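Local atomic coordinates of excinuclease ABC, subunit A. (Deinococcus radiodurans, PDB entry 2VF7), a protein that binds and hydrolyses ATP and binds DNA and zinc as a UvrA-family ABC ATPase, probably in the recognition of DNA damage for excision repair. Residues A736-L741 against E770-Q775; V777-V780 against T785-A788. The protein carries 1 engineered substitution. All coordinates share one frame; numbering follows the deposited sequence.

Contact 1 of 2, residues A736-L741 against E770-Q775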
loop_
_atom_site.group_PDB
_atom_site.type_symbol
_atom_site.label_atom_id
_atom_site.label_comp_id
_atom_site.label_asym_id
_atom_site.label_seq_id
_atom_site.Cartn_x
_atom_site.Cartn_y
_atom_site.Cartn_z
ATOM N N ALA A 736 13.648 27.415 5.560
ATOM C CA ALA A 736 13.625 27.385 7.036
ATOM C C ALA A 736 14.876 27.958 7.691
ATOM O O ALA A 736 14.791 28.595 8.752
ATOM C CB ALA A 736 13.375 25.989 7.541
ATOM N N GLN A 737 16.035 27.710 7.089
ATOM C CA GLN A 737 17.301 28.262 7.587
ATOM C C GLN A 737 17.285 29.798 7.592
ATOM O O GLN A 737 17.668 30.429 8.578
ATOM C CB GLN A 737 18.494 27.741 6.768
ATOM C CG GLN A 737 19.860 28.187 7.326
ATOM C CD GLN A 737 21.028 27.251 6.976
ATOM O OE1 GLN A 737 20.894 26.329 6.159
ATOM N NE2 GLN A 737 22.181 27.477 7.629
ATOM N N ARG A 738 16.832 30.380 6.483
ATOM C CA ARG A 738 16.755 31.827 6.317
ATOM C C ARG A 738 15.707 32.502 7.211
ATOM O O ARG A 738 15.862 33.653 7.542
ATOM C CB ARG A 738 16.519 32.182 4.846
ATOM C CG ARG A 738 17.713 31.929 3.929
ATOM C CD ARG A 738 17.405 32.319 2.497
ATOM N NE ARG A 738 16.676 31.278 1.756
ATOM C CZ ARG A 738 15.965 31.490 0.640
ATOM N NH1 ARG A 738 15.852 32.716 0.118
ATOM N NH2 ARG A 738 15.366 30.471 0.028
ATOM N N ILE A 739 14.643 31.795 7.584
ATOM C CA ILE A 739 13.639 32.316 8.532
ATOM C C ILE A 739 14.264 32.455 9.930
ATOM O O ILE A 739 14.068 33.467 10.615
ATOM C CB ILE A 739 12.371 31.403 8.590
ATOM C CG1 ILE A 739 11.774 31.190 7.194
ATOM C CG2 ILE A 739 11.306 31.941 9.537
ATOM C CD1 ILE A 739 10.494 30.362 7.187
ATOM N N LYS A 740 15.029 31.434 10.328
ATOM C CA LYS A 740 15.703 31.388 11.625
ATOM C C LYS A 740 16.749 32.469 11.717
ATOM O O LYS A 740 16.932 33.075 12.771
ATOM C CB LYS A 740 16.396 30.042 11.827
ATOM C CG LYS A 740 15.475 28.856 12.073
ATOM C CD LYS A 740 16.274 27.600 11.837
ATOM C CE LYS A 740 15.394 26.416 11.650
ATOM N NZ LYS A 740 15.226 25.692 12.923
ATOM N N LEU A 741 17.456 32.680 10.609
ATOM C CA LEU A 741 18.449 33.736 10.484
ATOM C C LEU A 741 17.831 35.116 10.637
ATOM O O LEU A 741 18.382 35.949 11.347
ATOM C CB LEU A 741 19.157 33.638 9.135
ATOM C CG LEU A 741 20.409 34.471 8.851
ATOM C CD1 LEU A 741 21.431 34.345 9.980
ATOM C CD2 LEU A 741 21.031 34.066 7.504
ATOM N N GLU A 770 24.311 36.277 -3.473
ATOM C CA GLU A 770 24.698 37.679 -3.433
ATOM C C GLU A 770 23.857 38.487 -2.422
ATOM O O GLU A 770 24.410 39.227 -1.599
ATOM C CB GLU A 770 24.617 38.300 -4.835
ATOM C CG GLU A 770 25.402 37.534 -5.919
ATOM C CD GLU A 770 25.801 38.394 -7.130
ATOM O OE1 GLU A 770 26.638 37.916 -7.935
ATOM O OE2 GLU A 770 25.285 39.528 -7.295
ATOM N N ARG A 771 22.536 38.331 -2.483
ATOM C CA ARG A 771 21.614 38.968 -1.535
ATOM C C ARG A 771 21.780 38.445 -0.098
ATOM O O ARG A 771 21.608 39.200 0.864
ATOM C CB ARG A 771 20.155 38.798 -2.002
ATOM C CG ARG A 771 19.095 39.587 -1.195
ATOM C CD ARG A 771 17.670 38.981 -1.315
ATOM N NE ARG A 771 16.713 39.832 -2.034
ATOM C CZ ARG A 771 16.136 40.930 -1.528
ATOM N NH1 ARG A 771 16.435 41.350 -0.301
ATOM N NH2 ARG A 771 15.271 41.635 -2.252
ATOM N N LEU A 772 22.105 37.163 0.054
ATOM C CA LEU A 772 22.317 36.577 1.381
ATOM C C LEU A 772 23.615 37.093 2.028
ATOM O O LEU A 772 23.642 37.424 3.218
ATOM C CB LEU A 772 22.329 35.038 1.296
ATOM C CG LEU A 772 22.196 34.122 2.530
ATOM C CD1 LEU A 772 23.495 33.997 3.304
ATOM C CD2 LEU A 772 21.044 34.550 3.448
ATOM N N GLN A 773 24.678 37.146 1.226
ATOM C CA GLN A 773 26.007 37.574 1.665
ATOM C C GLN A 773 26.058 39.024 2.203
ATOM O O GLN A 773 26.830 39.317 3.124
ATOM C CB GLN A 773 27.009 37.371 0.522
ATOM C CG GLN A 773 28.475 37.443 0.935
ATOM C CD GLN A 773 29.064 36.097 1.360
ATOM O OE1 GLN A 773 29.467 35.919 2.516
ATOM N NE2 GLN A 773 29.147 35.160 0.420
ATOM N N ARG A 774 25.248 39.917 1.635
ATOM C CA ARG A 774 25.141 41.296 2.123
ATOM C C ARG A 774 24.597 41.360 3.546
ATOM O O ARG A 774 24.937 42.264 4.312
ATOM C CB ARG A 774 24.227 42.133 1.230
ATOM C CG ARG A 774 24.679 42.252 -0.208
ATOM C CD ARG A 774 24.015 43.441 -0.896
ATOM N NE ARG A 774 22.650 43.169 -1.356
ATOM C CZ ARG A 774 22.340 42.657 -2.547
ATOM N NH1 ARG A 774 23.300 42.338 -3.414
ATOM N NH2 ARG A 774 21.061 42.450 -2.869
ATOM N N GLN A 775 23.726 40.419 3.892
ATOM C CA GLN A 775 23.148 40.398 5.229
ATOM C C GLN A 775 24.156 39.830 6.234
ATOM O O GLN A 775 24.192 40.259 7.392
ATOM C CB GLN A 775 21.808 39.632 5.276
ATOM C CG GLN A 775 20.885 39.766 4.037
ATOM C CD GLN A 775 20.558 41.204 3.630
ATOM O OE1 GLN A 775 20.313 42.082 4.474
ATOM N NE2 GLN A 775 20.529 41.442 2.314
#

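Contact 2 of 2, residues V777-V780 against T785-A788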
loop_
_atom_site.group_PDB
_atom_site.type_symbol
_atom_site.label_atom_id
_atom_site.label_comp_id
_atom_site.label_asym_id
_atom_site.label_seq_id
_atom_site.Cartn_x
_atom_site.Cartn_y
_atom_site.Cartn_z
ATOM N N VAL A 777 27.355 40.248 5.887
ATOM C CA VAL A 777 28.218 41.426 6.060
ATOM C C VAL A 777 27.670 42.359 7.151
ATOM O O VAL A 777 28.406 42.776 8.040
ATOM C CB VAL A 777 28.402 42.192 4.731
ATOM C CG1 VAL A 777 29.061 43.521 4.954
ATOM C CG2 VAL A 777 29.236 41.371 3.757
ATOM N N LYS A 778 26.374 42.660 7.083
ATOM C CA LYS A 778 25.721 43.518 8.073
ATOM C C LYS A 778 25.960 43.057 9.497
ATOM O O LYS A 778 26.378 43.844 10.339
ATOM C CB LYS A 778 24.213 43.644 7.805
ATOM C CG LYS A 778 23.888 44.738 6.808
ATOM C CD LYS A 778 22.442 45.193 6.879
ATOM C CE LYS A 778 21.599 44.570 5.775
ATOM N NZ LYS A 778 20.390 45.414 5.475
ATOM N N LEU A 779 25.721 41.781 9.767
ATOM C CA LEU A 779 25.818 41.292 11.141
ATOM C C LEU A 779 27.272 41.179 11.681
ATOM O O LEU A 779 27.483 41.160 12.896
ATOM C CB LEU A 779 24.960 40.027 11.348
ATOM C CG LEU A 779 25.443 38.625 10.991
ATOM C CD1 LEU A 779 26.288 38.113 12.140
ATOM C CD2 LEU A 779 24.284 37.686 10.744
ATOM N N VAL A 780 28.260 41.155 10.783
ATOM C CA VAL A 780 29.680 41.215 11.170
ATOM C C VAL A 780 30.103 42.671 11.430
ATOM O O VAL A 780 30.953 42.945 12.284
ATOM C CB VAL A 780 30.598 40.551 10.096
ATOM C CG1 VAL A 780 32.062 40.645 10.481
ATOM C CG2 VAL A 780 30.220 39.093 9.887
ATOM N N THR A 785 30.499 37.355 15.168
ATOM C CA THR A 785 31.369 36.461 14.419
ATOM C C THR A 785 30.551 35.325 13.778
ATOM O O THR A 785 29.844 34.585 14.467
ATOM C CB THR A 785 32.625 35.985 15.237
ATOM O OG1 THR A 785 32.547 34.592 15.561
ATOM C CG2 THR A 785 32.805 36.797 16.513
ATOM N N VAL A 786 30.603 35.233 12.453
ATOM C CA VAL A 786 29.962 34.116 11.774
ATOM C C VAL A 786 31.004 33.080 11.353
ATOM O O VAL A 786 32.034 33.407 10.756
ATOM C CB VAL A 786 28.887 34.529 10.668
ATOM C CG1 VAL A 786 28.906 36.026 10.339
ATOM C CG2 VAL A 786 28.960 33.639 9.402
ATOM N N ILE A 787 30.742 31.842 11.754
ATOM C CA ILE A 787 31.515 30.691 11.333
ATOM C C ILE A 787 30.548 29.819 10.561
ATOM O O ILE A 787 29.525 29.403 11.084
ATOM C CB ILE A 787 32.086 29.908 12.528
ATOM C CG1 ILE A 787 32.953 30.834 13.370
ATOM C CG2 ILE A 787 32.876 28.699 12.021
ATOM C CD1 ILE A 787 33.358 30.272 14.692
ATOM N N ALA A 788 30.870 29.568 9.303
ATOM C CA ALA A 788 29.966 28.889 8.405
ATOM C C ALA A 788 30.697 27.715 7.801
ATOM O O ALA A 788 31.700 27.908 7.129
ATOM C CB ALA A 788 29.553 29.834 7.325
#

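Contact 1 of 2, residues A736-L741 against E770-Q775
Arg-738 and Leu-772 lie nearest each other across two helices of the ABC-type ATPase fold, their CA atoms 8.8 Å apart. One turn further on, Leu-741 faces Gln-775, with 9.7 Å between the CA atoms. The two segments therefore run in the same general direction, far enough apart that only side chains meet. Helix 733-743 begins within the LSGGE signature motif. Helix 766-781 lies between two parallel strands of the ATPase sheet in sequence.

Leu-772 carries the contact. With chi1 at -165° its side chain points away from its backbone N, which carries the CD2 methyl toward helix 733-743. CD2 of Leu-772 meets CD2 of Leu-741 at 4.1 Å, the two side chains crossing at a slant. CG of Arg-738 comes to 4.3 Å from CD2 of Leu-772. Arg-738 has two conformers; in the one described, it makes this contact and its NE is hydrogen-bonded to Gly-734 O in the same helix. Leu-719 and Leu-764 pack on Arg-738, whose side chain lies about 7 Å from the ADP bound by Gly-46 and Lys-49. The signature-motif helix thus looks onto the nucleotide of the other ATPase half, as is usual in ABC proteins. The segments share no hydrogen bond.

The end of Gln-775 turns back onto its own helix. Its NE2 donates to Arg-771 O at 2.9 Å, with an N-H...O angle of 160°, and lies in the carbonyl plane.

Contact 2 of 2, residues V777-V780 against T785-A788
Val-786 pushes its CG1 methyl against the last turns of helix 766-781, where it touches both Leu-779 and Val-780. This is the helix-to-strand half of a beta-alpha-beta crossover. The chain leaves strand 753-758, passes through the helix and returns as strand 785-789 in the same sheet. The turn between helix and strand is short, and Val-780 CA lies 6.0 Å from Thr-785 CA.

CG1 of Val-786 is 3.8 Å from CD1 of Leu-779, and the two side chains cross at about a right angle. CG1 of Val-786 also lies 3.4 Å from CG2 of Val-780, again with the side chains nearly perpendicular. That pair is tighter than usual van der Waals contact. Val-786 has chi1 11°, an unusual, nearly eclipsed rotamer that may not be placed exactly. The closeness of the pair is therefore doubtful, although the contact itself is plain.

Val-786 sits on the face of the strand turned to the helix. Ile-787 instead packs against Val-540 and Leu-544 of helix 536-551, which follows the P-loop. Backbone hydrogen bonds of Thr-785 and Ile-787 join the strand to strand 753-758, and Val-786 is hydrogen-bonded through its backbone to Thr-526 of strand 525-529. Met-525 also packs on both Val-780 and Val-786.

All three touching side chains are buried hydrocarbon, and no hydrogen bond links the two segments. Their fit depends on shape and exclusion of water, while directional bonding is left to the sheet.

How the contacts relate
Both contacts are buried and use helix 766-781, on successive parts of its length. Contact 1 joins the earlier part to another helix, 733-743. Contact 2 joins the later part to strand 785-789. The centres lie 11 Å apart; segments 770-775 and 777-780 follow each other on the helix, and the two contacts do not otherwise meet. Both touch through carbon alone: contact 1 through leucine methyls and the aliphatic stem of an arginine near a nucleotide, contact 2 through leucine and valine methyls. Contact 2 buries about a third more surface and lies away from the annotated sites. Together they place one helix against both the signature-motif helix and the sheet.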